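Local coordinates for protein FG41 Malonate Semialdehyde Decarboxylase (Coryneform bacterium, PDB 4LHP) that is an enzyme of the tautomerase (MIF-like) superfamily, forming a three-subunit assembly whose chains are each built on beta-alpha-beta units, at residues F118-Q122 against Y123-E127; E90-P94 against I95-G99; Q82-F85 against A86-E90; D21-H24 against D25-E29. All blocks are in the same frame, centred on the assembly; numbering follows the deposited sequence.

Contact 1 of 4, residues F118-Q122 against Y123-E127; sequences FGSAQ and YVTGE. With PO4 (phosphate ion), chain M.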
ATOM      1  N   PHE A 118     -17.168 -12.006   4.863  1.00 13.31           N
ATOM      2  CA  PHE A 118     -18.607 -12.108   5.081  1.00 18.99           C
ATOM      3  C   PHE A 118     -19.279 -10.753   5.321  1.00 22.53           C
ATOM      4  O   PHE A 118     -20.438 -10.700   5.731  1.00 15.26           O
ATOM      5  CB  PHE A 118     -18.898 -13.067   6.242  1.00 18.76           C
ATOM      6  CG  PHE A 118     -18.338 -14.449   6.036  1.00 17.48           C
ATOM      7  CD1 PHE A 118     -17.230 -14.880   6.748  1.00 17.08           C
ATOM      8  CD2 PHE A 118     -18.914 -15.315   5.120  1.00 17.29           C
ATOM      9  CE1 PHE A 118     -16.713 -16.149   6.554  1.00 18.71           C
ATOM     10  CE2 PHE A 118     -18.400 -16.583   4.922  1.00 20.39           C
ATOM     11  CZ  PHE A 118     -17.300 -17.000   5.639  1.00 16.97           C
ATOM     12  N   GLY A 119     -18.556  -9.667   5.058  1.00 17.79           N
ATOM     13  CA  GLY A 119     -19.129  -8.332   5.123  1.00 17.43           C
ATOM     14  C   GLY A 119     -19.205  -7.776   6.533  1.00 17.70           C
ATOM     15  O   GLY A 119     -19.872  -6.770   6.779  1.00 16.09           O
ATOM     16  N   SER A 120     -18.505  -8.422   7.459  1.00 15.94           N
ATOM     17  CA  SER A 120     -18.588  -8.072   8.873  1.00 18.96           C
ATOM     18  C   SER A 120     -17.301  -7.411   9.362  1.00 12.54           C
ATOM     19  O   SER A 120     -16.221  -7.658   8.825  1.00 17.90           O
ATOM     20  CB  SER A 120     -18.874  -9.337   9.692  1.00 16.08           C
ATOM     21  OG  SER A 120     -18.919  -9.082  11.086  1.00 27.49           O
ATOM     22  N   ALA A 121     -17.428  -6.555  10.370  1.00 14.94           N
ATOM     23  CA  ALA A 121     -16.272  -6.009  11.067  1.00 10.49           C
ATOM     24  C   ALA A 121     -16.129  -6.766  12.380  1.00 14.07           C
ATOM     25  O   ALA A 121     -16.733  -6.400  13.387  1.00 15.73           O
ATOM     26  CB  ALA A 121     -16.454  -4.526  11.318  1.00 14.98           C
ATOM     27  N   GLN A 122     -15.332  -7.827  12.357  1.00 15.16           N
ATOM     28  CA  GLN A 122     -15.308  -8.789  13.454  1.00 15.24           C
ATOM     29  C   GLN A 122     -14.820  -8.201  14.781  1.00 22.21           C
ATOM     30  O   GLN A 122     -15.270  -8.624  15.846  1.00 15.83           O
ATOM     31  CB  GLN A 122     -14.482 -10.022  13.069  1.00 15.15           C
ATOM     32  CG  GLN A 122     -15.187 -10.946  12.077  1.00 14.99           C
ATOM     33  CD  GLN A 122     -15.062 -10.477  10.639  1.00 14.56           C
ATOM     34  OE1 GLN A 122     -14.413  -9.472  10.358  1.00  9.71           O
ATOM     35  NE2 GLN A 122     -15.685 -11.207   9.719  1.00 16.09           N
ATOM     36  N   TYR A 123     -13.910  -7.231  14.723  1.00 15.22           N
ATOM     37  CA  TYR A 123     -13.434  -6.568  15.936  1.00 17.29           C
ATOM     38  C   TYR A 123     -14.545  -5.728  16.562  1.00 23.51           C
ATOM     39  O   TYR A 123     -14.594  -5.560  17.781  1.00 23.01           O
ATOM     40  CB  TYR A 123     -12.237  -5.660  15.642  1.00 20.34           C
ATOM     41  CG  TYR A 123     -10.918  -6.362  15.388  1.00 24.31           C
ATOM     42  CD1 TYR A 123     -10.484  -7.409  16.198  1.00 19.21           C
ATOM     43  CD2 TYR A 123     -10.093  -5.961  14.343  1.00 21.32           C
ATOM     44  CE1 TYR A 123      -9.267  -8.039  15.963  1.00 27.48           C
ATOM     45  CE2 TYR A 123      -8.884  -6.582  14.100  1.00 24.49           C
ATOM     46  CZ  TYR A 123      -8.475  -7.619  14.909  1.00 18.57           C
ATOM     47  OH  TYR A 123      -7.265  -8.229  14.663  1.00 24.77           O
ATOM     48  N   VAL A 124     -15.428  -5.192  15.723  1.00 19.42           N
ATOM     49  CA  VAL A 124     -16.507  -4.327  16.196  1.00 21.19           C
ATOM     50  C   VAL A 124     -17.647  -5.147  16.791  1.00 19.73           C
ATOM     51  O   VAL A 124     -18.153  -4.830  17.867  1.00 17.12           O
ATOM     52  CB  VAL A 124     -17.064  -3.442  15.058  1.00 20.59           C
ATOM     53  CG1 VAL A 124     -18.247  -2.623  15.546  1.00 17.68           C
ATOM     54  CG2 VAL A 124     -15.976  -2.530  14.506  1.00 17.27           C
ATOM     55  N   THR A 125     -18.048  -6.199  16.083  1.00 20.67           N
ATOM     56  CA  THR A 125     -19.146  -7.054  16.528  1.00 20.79           C
ATOM     57  C   THR A 125     -18.802  -7.835  17.794  1.00 25.08           C
ATOM     58  O   THR A 125     -19.692  -8.194  18.565  1.00 16.28           O
ATOM     59  CB  THR A 125     -19.544  -8.076  15.445  1.00 22.11           C
ATOM     60  OG1 THR A 125     -18.410  -8.883  15.103  1.00 22.16           O
ATOM     61  CG2 THR A 125     -20.064  -7.375  14.203  1.00 19.47           C
ATOM     62  N   GLY A 126     -17.516  -8.105  17.998  1.00 21.56           N
ATOM     63  CA  GLY A 126     -17.079  -8.937  19.105  1.00 20.11           C
ATOM     64  C   GLY A 126     -16.827 -10.370  18.670  1.00 24.60           C
ATOM     65  O   GLY A 126     -16.491 -11.227  19.489  1.00 19.42           O
ATOM     66  N   GLU A 127     -16.994 -10.633  17.377  1.00 21.56           N
ATOM     67  CA  GLU A 127     -16.725 -11.954  16.825  1.00 14.80           C
ATOM     68  C   GLU A 127     -15.260 -12.309  17.019  1.00 16.27           C
ATOM     69  O   GLU A 127     -14.905 -13.482  17.131  1.00 13.68           O
ATOM     70  CB  GLU A 127     -17.063 -11.990  15.336  1.00 19.58           C
ATOM     71  CG  GLU A 127     -18.545 -11.880  15.024  1.00 22.02           C
ATOM     72  CD  GLU A 127     -18.813 -11.676  13.545  1.00 31.04           C
ATOM     73  OE1 GLU A 127     -18.753 -12.668  12.789  1.00 23.51           O
ATOM     74  OE2 GLU A 127     -19.076 -10.524  13.139  1.00 25.42           O
TER
HETATM   75  P   PO4 M 201      -3.410  -6.753  14.040  1.00 60.06           P
HETATM   76  O1  PO4 M 201      -4.180  -8.043  13.866  1.00 48.88           O
HETATM   77  O2  PO4 M 201      -1.932  -7.022  13.890  1.00 52.91           O
HETATM   78  O3  PO4 M 201      -3.849  -5.758  12.990  1.00 42.85           O
HETATM   79  O4  PO4 M 201      -3.675  -6.197  15.421  1.00 53.97           O
HETATM   80  O   HOH W   1     -17.384 -13.225  10.729  1.00 26.27           O
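The side chains of Gln122 and Glu127 pass each other with Gln122 CG 3.9 Å from Glu127 CB, the amide and carboxylate planes 44° apart, and water 1 joins Gln122 NE2 to Glu127 OE1. The Tyr123 ring packs edge-to-face with Phe116; at its edge lies O1 of a phosphate ion, probably from the crystallisation liquor, 3.2 Å from Tyr123 OH, at best a weak hydrogen bond. Ser120 OG donates to Glu127 OE2 at 2.5 Å from the syn side, 16° out of the plane. Thr125 OG1 donates to the anti lone pair of Glu127 OE2 at 2.6 Å. Small hydroxyl residues suit both places, since a single carboxylate oxygen accepts from the two. Thr125 OG1 also accepts from Glu127 N at 3.2 Å, an ST turn made possible by chi1 of 58°. The Gln122 amide is further held by Phe116 N at OE1 and Gly117 O at NE2. Ala121, the N-cap residue, accepts at its O from Val124 N and Thr125 N. Gly126, with positive phi, suits the exit from the helix. Helix 122-125 follows strand 114-115 and packs on helix 78-92 of the second subunit, where Ala121 meets Phe85 and Val124 meets Gln82.

Contact 2 of 4, residues E90-P94 against I95-G99; sequences ESLAP and IGVAG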
ATOM      1  N   GLU A  90      16.156 -11.275  11.851  1.00 28.90           N
ATOM      2  CA  GLU A  90      16.936 -12.401  12.345  1.00 30.34           C
ATOM      3  C   GLU A  90      16.418 -13.725  11.783  1.00 34.05           C
ATOM      4  O   GLU A  90      17.193 -14.664  11.576  1.00 30.78           O
ATOM      5  CB  GLU A  90      16.948 -12.433  13.873  1.00 31.54           C
ATOM      6  CG  GLU A  90      17.744 -11.321  14.491  1.00 38.17           C
ATOM      7  CD  GLU A  90      17.792 -11.439  15.998  1.00 43.74           C
ATOM      8  OE1 GLU A  90      17.489 -12.540  16.515  1.00 45.78           O
ATOM      9  OE2 GLU A  90      18.120 -10.436  16.672  1.00 43.75           O
ATOM     10  N   SER A  91      15.114 -13.795  11.528  1.00 29.14           N
ATOM     11  CA  SER A  91      14.509 -15.018  11.003  1.00 28.03           C
ATOM     12  C   SER A  91      14.773 -15.180   9.508  1.00 29.51           C
ATOM     13  O   SER A  91      14.707 -16.287   8.972  1.00 27.82           O
ATOM     14  CB  SER A  91      12.997 -15.042  11.274  1.00 32.91           C
ATOM     15  OG  SER A  91      12.260 -14.288  10.323  1.00 27.04           O
ATOM     16  N   LEU A  92      15.064 -14.069   8.839  1.00 22.82           N
ATOM     17  CA  LEU A  92      15.288 -14.075   7.400  1.00 24.74           C
ATOM     18  C   LEU A  92      16.725 -14.454   7.030  1.00 28.68           C
ATOM     19  O   LEU A  92      16.985 -14.893   5.910  1.00 26.90           O
ATOM     20  CB  LEU A  92      14.962 -12.702   6.807  1.00 28.62           C
ATOM     21  CG  LEU A  92      13.499 -12.253   6.733  1.00 21.59           C
ATOM     22  CD1 LEU A  92      13.408 -10.944   5.956  1.00 23.74           C
ATOM     23  CD2 LEU A  92      12.614 -13.313   6.099  1.00 20.87           C
ATOM     24  N   ALA A  93      17.654 -14.276   7.964  1.00 25.53           N
ATOM     25  CA  ALA A  93      19.068 -14.525   7.689  1.00 31.42           C
ATOM     26  C   ALA A  93      19.336 -15.956   7.204  1.00 29.53           C
ATOM     27  O   ALA A  93      19.889 -16.150   6.121  1.00 24.83           O
ATOM     28  CB  ALA A  93      19.911 -14.207   8.920  1.00 31.80           C
ATOM     29  N   PRO A  94      18.947 -16.963   8.002  1.00 25.54           N
ATOM     30  CA  PRO A  94      19.186 -18.353   7.597  1.00 28.70           C
ATOM     31  C   PRO A  94      18.473 -18.718   6.300  1.00 35.52           C
ATOM     32  O   PRO A  94      18.883 -19.650   5.607  1.00 35.77           O
ATOM     33  CB  PRO A  94      18.608 -19.161   8.763  1.00 25.51           C
ATOM     34  CG  PRO A  94      17.633 -18.247   9.415  1.00 26.15           C
ATOM     35  CD  PRO A  94      18.236 -16.888   9.288  1.00 28.33           C
ATOM     36  N   ILE A  95      17.411 -17.984   5.982  1.00 32.19           N
ATOM     37  CA  ILE A  95      16.616 -18.249   4.789  1.00 32.81           C
ATOM     38  C   ILE A  95      17.306 -17.742   3.526  1.00 25.54           C
ATOM     39  O   ILE A  95      16.995 -18.189   2.421  1.00 36.84           O
ATOM     40  CB  ILE A  95      15.217 -17.616   4.918  1.00 36.99           C
ATOM     41  CG1 ILE A  95      14.300 -18.551   5.707  1.00 33.06           C
ATOM     42  CG2 ILE A  95      14.613 -17.331   3.551  1.00 37.88           C
ATOM     43  CD1 ILE A  95      13.012 -17.914   6.149  1.00 31.44           C
ATOM     44  N   GLY A  96      18.245 -16.816   3.690  1.00 31.19           N
ATOM     45  CA  GLY A  96      19.010 -16.304   2.567  1.00 31.44           C
ATOM     46  C   GLY A  96      18.782 -14.831   2.280  1.00 33.76           C
ATOM     47  O   GLY A  96      18.967 -14.377   1.151  1.00 29.98           O
ATOM     48  N   VAL A  97      18.374 -14.079   3.299  1.00 30.97           N
ATOM     49  CA  VAL A  97      18.210 -12.638   3.160  1.00 25.10           C
ATOM     50  C   VAL A  97      19.141 -11.918   4.123  1.00 27.48           C
ATOM     51  O   VAL A  97      18.947 -11.963   5.338  1.00 30.85           O
ATOM     52  CB  VAL A  97      16.766 -12.196   3.453  1.00 21.42           C
ATOM     53  CG1 VAL A  97      16.615 -10.696   3.241  1.00 21.43           C
ATOM     54  CG2 VAL A  97      15.782 -12.964   2.581  1.00 24.46           C
ATOM     55  N   ALA A  98      20.157 -11.259   3.577  1.00 27.29           N
ATOM     56  CA  ALA A  98      21.108 -10.512   4.387  1.00 24.90           C
ATOM     57  C   ALA A  98      20.401  -9.362   5.097  1.00 27.53           C
ATOM     58  O   ALA A  98      19.374  -8.874   4.630  1.00 26.59           O
ATOM     59  CB  ALA A  98      22.232  -9.983   3.520  1.00 29.73           C
ATOM     60  N   GLY A  99      20.957  -8.934   6.226  1.00 24.21           N
ATOM     61  CA  GLY A  99      20.375  -7.852   6.998  1.00 24.62           C
ATOM     62  C   GLY A  99      20.312  -6.566   6.199  1.00 21.43           C
ATOM     63  O   GLY A  99      19.445  -5.722   6.421  1.00 22.29           O
TER
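Leu92, Ala93, Gly96 and Val97 build a Schellman motif that ends helix 78-92. Its two defining hydrogen bonds are Val97 N to Leu92 O at 3.1 Å and Gly96 N to Ala93 O at 3.0 Å. Gly96 is the C-prime residue, and glycine suits its positive phi of 115°, where a CB would press on the preceding carbonyl. Leu92 O also receives weak bonds from Ile95 N and Gly96 N, which gather the turn around a single oxygen. A type I beta turn runs from Ala93 to Gly96; Pro94 fits its second position, where phi is near -60° and no N-H is needed. Van der Waals contacts come next. In Ile95, chi1 of -83° sets CG1 anti to the carbonyl carbon, and the CD1 methyl of Ile95 lies against the Ser91 carbonyl oxygen, 3.7 Å from Ser91 O, while Ile19 and Ala22 of helix 13-31 meet the side chain. Leu92 CB meets Val97 CB at 3.8 Å, and both of these branched side chains pack on Val102, the first residue of strand 102-109. A CA-H...O contact closes the turn, with Ala93 CA 3.5 Å from Val97 O.

Contact 3 of 4, residues Q82-F85 against A86-E90; sequences QRVF and AAITE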
ATOM      1  N   GLN A  82      10.341  -2.390  17.740  1.00 22.97           N
ATOM      2  CA  GLN A  82      11.761  -2.692  17.626  1.00 24.12           C
ATOM      3  C   GLN A  82      11.969  -4.204  17.665  1.00 29.30           C
ATOM      4  O   GLN A  82      12.730  -4.755  16.870  1.00 26.13           O
ATOM      5  CB  GLN A  82      12.551  -2.007  18.742  1.00 20.98           C
ATOM      6  CG  GLN A  82      12.632  -0.497  18.594  1.00 24.73           C
ATOM      7  CD  GLN A  82      13.566   0.144  19.603  1.00 31.21           C
ATOM      8  OE1 GLN A  82      13.135   0.602  20.662  1.00 35.21           O
ATOM      9  NE2 GLN A  82      14.852   0.185  19.276  1.00 34.41           N
ATOM     10  N   ARG A  83      11.284  -4.870  18.589  1.00 23.82           N
ATOM     11  CA  ARG A  83      11.338  -6.326  18.678  1.00 23.42           C
ATOM     12  C   ARG A  83      10.855  -6.982  17.386  1.00 24.71           C
ATOM     13  O   ARG A  83      11.398  -8.006  16.972  1.00 22.62           O
ATOM     14  CB  ARG A  83      10.509  -6.822  19.865  1.00 27.22           C
ATOM     15  CG  ARG A  83      11.243  -6.768  21.198  1.00 29.67           C
ATOM     16  CD  ARG A  83      10.315  -7.084  22.363  1.00 33.55           C
ATOM     17  NE  ARG A  83       9.638  -8.371  22.203  1.00 36.27           N
ATOM     18  CZ  ARG A  83       8.358  -8.601  22.495  1.00 43.22           C
ATOM     19  NH1 ARG A  83       7.578  -7.636  22.966  1.00 42.55           N
ATOM     20  NH2 ARG A  83       7.848  -9.809  22.309  1.00 43.41           N
ATOM     21  N   VAL A  84       9.838  -6.400  16.753  1.00 27.09           N
ATOM     22  CA  VAL A  84       9.326  -6.926  15.488  1.00 26.23           C
ATOM     23  C   VAL A  84      10.382  -6.827  14.389  1.00 27.36           C
ATOM     24  O   VAL A  84      10.649  -7.803  13.688  1.00 23.92           O
ATOM     25  CB  VAL A  84       8.047  -6.186  15.021  1.00 31.48           C
ATOM     26  CG1 VAL A  84       7.746  -6.495  13.552  1.00 23.44           C
ATOM     27  CG2 VAL A  84       6.859  -6.555  15.900  1.00 20.62           C
ATOM     28  N   PHE A  85      10.976  -5.648  14.238  1.00 25.03           N
ATOM     29  CA  PHE A  85      11.990  -5.435  13.210  1.00 27.53           C
ATOM     30  C   PHE A  85      13.128  -6.441  13.365  1.00 22.72           C
ATOM     31  O   PHE A  85      13.580  -7.040  12.390  1.00 22.30           O
ATOM     32  CB  PHE A  85      12.563  -4.018  13.299  1.00 21.29           C
ATOM     33  CG  PHE A  85      11.547  -2.928  13.084  1.00 24.22           C
ATOM     34  CD1 PHE A  85      10.495  -3.092  12.200  1.00 20.41           C
ATOM     35  CD2 PHE A  85      11.658  -1.729  13.765  1.00 19.91           C
ATOM     36  CE1 PHE A  85       9.571  -2.079  12.006  1.00 29.26           C
ATOM     37  CE2 PHE A  85      10.740  -0.716  13.578  1.00 19.85           C
ATOM     38  CZ  PHE A  85       9.694  -0.889  12.698  1.00 13.97           C
ATOM     39  N   ALA A  86      13.583  -6.620  14.601  1.00 25.94           N
ATOM     40  CA  ALA A  86      14.728  -7.479  14.877  1.00 32.01           C
ATOM     41  C   ALA A  86      14.387  -8.956  14.702  1.00 30.95           C
ATOM     42  O   ALA A  86      15.194  -9.724  14.182  1.00 21.82           O
ATOM     43  CB  ALA A  86      15.256  -7.216  16.281  1.00 26.46           C
ATOM     44  N   ALA A  87      13.194  -9.355  15.128  1.00 28.40           N
ATOM     45  CA  ALA A  87      12.790 -10.752  15.017  1.00 29.80           C
ATOM     46  C   ALA A  87      12.656 -11.137  13.550  1.00 32.56           C
ATOM     47  O   ALA A  87      13.118 -12.197  13.126  1.00 22.72           O
ATOM     48  CB  ALA A  87      11.485 -10.990  15.751  1.00 24.76           C
ATOM     49  N   ILE A  88      12.018 -10.264  12.779  1.00 23.60           N
ATOM     50  CA  ILE A  88      11.839 -10.486  11.352  1.00 28.97           C
ATOM     51  C   ILE A  88      13.180 -10.661  10.648  1.00 20.90           C
ATOM     52  O   ILE A  88      13.386 -11.632   9.924  1.00 26.03           O
ATOM     53  CB  ILE A  88      11.072  -9.317  10.702  1.00 25.35           C
ATOM     54  CG1 ILE A  88       9.592  -9.384  11.090  1.00 19.59           C
ATOM     55  CG2 ILE A  88      11.219  -9.354   9.184  1.00 19.01           C
ATOM     56  CD1 ILE A  88       8.800  -8.147  10.714  1.00 20.41           C
ATOM     57  N   THR A  89      14.095  -9.724  10.868  1.00 22.10           N
ATOM     58  CA  THR A  89      15.364  -9.727  10.148  1.00 28.41           C
ATOM     59  C   THR A  89      16.243 -10.895  10.580  1.00 24.69           C
ATOM     60  O   THR A  89      16.981 -11.455   9.764  1.00 26.20           O
ATOM     61  CB  THR A  89      16.119  -8.394  10.329  1.00 23.20           C
ATOM     62  OG1 THR A  89      15.197  -7.303  10.213  1.00 23.56           O
ATOM     63  CG2 THR A  89      17.198  -8.240   9.272  1.00 29.85           C
ATOM     64  N   GLU A  90      16.156 -11.275  11.851  1.00 28.90           N
ATOM     65  CA  GLU A  90      16.936 -12.401  12.345  1.00 30.34           C
ATOM     66  C   GLU A  90      16.418 -13.725  11.783  1.00 34.05           C
ATOM     67  O   GLU A  90      17.193 -14.664  11.576  1.00 30.78           O
ATOM     68  CB  GLU A  90      16.948 -12.433  13.873  1.00 31.54           C
ATOM     69  CG  GLU A  90      17.744 -11.321  14.491  1.00 38.17           C
ATOM     70  CD  GLU A  90      17.792 -11.439  15.998  1.00 43.74           C
ATOM     71  OE1 GLU A  90      17.489 -12.540  16.515  1.00 45.78           O
ATOM     72  OE2 GLU A  90      18.120 -10.436  16.672  1.00 43.75           O
TER
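Residues 82-90 hold regular helical geometry, each N-H of Ala86, Ala87, Ile88 and Thr89 bonding to the carbonyl four residues back, as Ala87 N does to Arg83 O at 2.9 Å. Among the side chains, Val84 and Ile88 lie alongside each other one turn apart and point the same way. Val84 CG1 and Ile88 CD1 are only 3.4 Å apart, tighter than usual for two carbons. In Ile88, CG1 stands anti to the carbonyl carbon (chi1 -74°), which places it over Val84 O, and the extended chain beyond takes CD1 to Val84 CG1. Branched aliphatic residues suit this buried face, on which Val84 also meets Leu27 and Val30 of helix 13-31. Thr89 turns its hydroxyl onto the backbone: Thr89 OG1 donates to Phe85 O at 2.7 Å, while Thr89 N reaches Phe85 O at 3.1 Å from the opposite face of the carbonyl plane. One buried polar side chain is thereby satisfied within its own helix. The large apolar ring of Phe85 suits its place against strand 102-109, where it touches Ile104 and Ile106. Ala86, with its small side chain, packs against Gly119 of the third subunit. Together these residues form part of the helix of the beta-alpha-beta unit of strand 66-73, helix 78-92 and strand 102-109, the building block of the tautomerase superfamily fold.

Contact 4 of 4, residues D21-H24 against D25-E29; sequences DAVH and DALVE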
ATOM      1  N   ASP A  21       6.793 -17.143   5.290  1.00 23.14           N
ATOM      2  CA  ASP A  21       6.578 -17.967   6.473  1.00 27.41           C
ATOM      3  C   ASP A  21       7.314 -17.387   7.675  1.00 23.58           C
ATOM      4  O   ASP A  21       6.789 -17.362   8.787  1.00 23.07           O
ATOM      5  CB  ASP A  21       7.053 -19.399   6.223  1.00 17.50           C
ATOM      6  CG  ASP A  21       6.140 -20.165   5.286  1.00 20.59           C
ATOM      7  OD1 ASP A  21       4.915 -19.928   5.307  1.00 24.47           O
ATOM      8  OD2 ASP A  21       6.650 -21.015   4.529  1.00 22.82           O
ATOM      9  N   ALA A  22       8.533 -16.916   7.439  1.00 17.34           N
ATOM     10  CA  ALA A  22       9.379 -16.415   8.512  1.00 19.14           C
ATOM     11  C   ALA A  22       8.833 -15.113   9.084  1.00 22.14           C
ATOM     12  O   ALA A  22       8.888 -14.884  10.293  1.00 24.79           O
ATOM     13  CB  ALA A  22      10.797 -16.218   8.008  1.00 22.09           C
ATOM     14  N   VAL A  23       8.312 -14.255   8.216  1.00 23.18           N
ATOM     15  CA  VAL A  23       7.767 -12.983   8.665  1.00 16.83           C
ATOM     16  C   VAL A  23       6.522 -13.224   9.510  1.00 16.66           C
ATOM     17  O   VAL A  23       6.364 -12.625  10.572  1.00 24.28           O
ATOM     18  CB  VAL A  23       7.445 -12.046   7.487  1.00 21.60           C
ATOM     19  CG1 VAL A  23       6.752 -10.785   7.982  1.00 16.04           C
ATOM     20  CG2 VAL A  23       8.722 -11.686   6.742  1.00 15.19           C
ATOM     21  N   HIS A  24       5.645 -14.113   9.056  1.00 19.72           N
ATOM     22  CA  HIS A  24       4.453 -14.427   9.833  1.00 21.20           C
ATOM     23  C   HIS A  24       4.829 -14.975  11.205  1.00 24.99           C
ATOM     24  O   HIS A  24       4.348 -14.486  12.227  1.00 26.50           O
ATOM     25  CB  HIS A  24       3.555 -15.437   9.120  1.00 28.09           C
ATOM     26  CG  HIS A  24       2.291 -15.730   9.864  1.00 26.97           C
ATOM     27  ND1 HIS A  24       1.364 -14.756  10.164  1.00 24.05           N
ATOM     28  CD2 HIS A  24       1.811 -16.880  10.397  1.00 22.53           C
ATOM     29  CE1 HIS A  24       0.362 -15.292  10.836  1.00 19.70           C
ATOM     30  NE2 HIS A  24       0.608 -16.581  10.989  1.00 25.74           N
ATOM     31  N   ASP A  25       5.685 -15.993  11.224  1.00 25.37           N
ATOM     32  CA  ASP A  25       6.085 -16.625  12.479  1.00 26.41           C
ATOM     33  C   ASP A  25       6.699 -15.608  13.437  1.00 22.49           C
ATOM     34  O   ASP A  25       6.482 -15.676  14.647  1.00 27.78           O
ATOM     35  CB  ASP A  25       7.071 -17.769  12.225  1.00 30.03           C
ATOM     36  CG  ASP A  25       6.420 -18.963  11.550  1.00 31.85           C
ATOM     37  OD1 ASP A  25       5.172 -19.025  11.512  1.00 31.50           O
ATOM     38  OD2 ASP A  25       7.159 -19.847  11.066  1.00 28.41           O
ATOM     39  N   ALA A  26       7.462 -14.664  12.894  1.00 23.29           N
ATOM     40  CA  ALA A  26       8.069 -13.620  13.709  1.00 24.24           C
ATOM     41  C   ALA A  26       6.993 -12.760  14.368  1.00 24.23           C
ATOM     42  O   ALA A  26       7.092 -12.420  15.547  1.00 25.12           O
ATOM     43  CB  ALA A  26       8.998 -12.758  12.866  1.00 23.98           C
ATOM     44  N   LEU A  27       5.961 -12.417  13.603  1.00 17.52           N
ATOM     45  CA  LEU A  27       4.879 -11.581  14.114  1.00 22.82           C
ATOM     46  C   LEU A  27       4.045 -12.304  15.172  1.00 21.75           C
ATOM     47  O   LEU A  27       3.602 -11.693  16.141  1.00 25.34           O
ATOM     48  CB  LEU A  27       3.979 -11.105  12.971  1.00 20.64           C
ATOM     49  CG  LEU A  27       4.651 -10.230  11.909  1.00 21.33           C
ATOM     50  CD1 LEU A  27       3.646  -9.837  10.836  1.00 23.96           C
ATOM     51  CD2 LEU A  27       5.286  -8.995  12.529  1.00 19.96           C
ATOM     52  N   VAL A  28       3.823 -13.602  14.991  1.00 20.23           N
ATOM     53  CA  VAL A  28       3.085 -14.371  15.988  1.00 24.98           C
ATOM     54  C   VAL A  28       3.868 -14.377  17.299  1.00 30.33           C
ATOM     55  O   VAL A  28       3.296 -14.240  18.380  1.00 29.02           O
ATOM     56  CB  VAL A  28       2.830 -15.821  15.531  1.00 28.34           C
ATOM     57  CG1 VAL A  28       2.167 -16.627  16.646  1.00 29.53           C
ATOM     58  CG2 VAL A  28       1.975 -15.839  14.269  1.00 30.94           C
ATOM     59  N   GLU A  29       5.184 -14.522  17.192  1.00 26.53           N
ATOM     60  CA  GLU A  29       6.049 -14.547  18.364  1.00 29.80           C
ATOM     61  C   GLU A  29       6.072 -13.204  19.091  1.00 24.75           C
ATOM     62  O   GLU A  29       5.917 -13.153  20.311  1.00 34.58           O
ATOM     63  CB  GLU A  29       7.471 -14.945  17.964  1.00 20.00           C
TER
HETATM   64  O   HOH W   2       4.668 -20.474   8.567  1.00 28.46           O
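His24 bends over Val28 one helical turn on, and its side chain can be followed outward. His24 CB lies beside the next residue's backbone, 3.0 Å from Asp25 N, and His24 CG is still 3.7 Å from Asp25 N. With CG anti to the backbone N (chi1 -177°), the imidazole swings toward the following turn. There Val28 CG2 sits over one face, 3.9 Å from the centroid of the His24 ring and 22° off its normal, a CH-pi contact displaced toward the rim. His24 NE2, at the tip, comes nearest, 3.6 Å from Val28 CG2, with CE1 and CD2 a little farther; NE2 also hydrogen-bonds to Ala35 O. A flat ring with a polar end thus serves both a methyl and a loop carbonyl, and the beta-branched valine offers a methyl fixed close to the helix. Water 2 links Asp21 and Asp25, held only weakly by each OD1. Asp21 OD1 makes salt bridges to Arg17 and Arg38, which probably favour its charged form. On the buried side, Val23 CG1 approaches Leu27 CD1 at 4.3 Å. This stretch of helix 13-31 connects strands 2-8 and 39-45 and packs along helix 78-92, where compact Ala22 and Ala26 meet Leu92 and Ile88.

In the fold
Each contact is local, closing only a helical turn or a cap, and from the N terminus they come in series as contacts 4, 3, 2 and 1, none nested or crossing. Contact 4 lies on helix 13-31. Contact 3 follows on helix 78-92, and contact 2 begins at their shared Glu90 to lead the chain toward strand 102-109. Helix 13-31 packs on helix 78-92 and on the loop that follows it; Val23 CG2 of contact 4, for example, lies 4.3 Å from Leu92 CD2 of contact 2. Contact 1 stands apart, its centre 36 Å from that of contact 2, and joins this chain to the second subunit, while contact 3 receives the corresponding segment of the third.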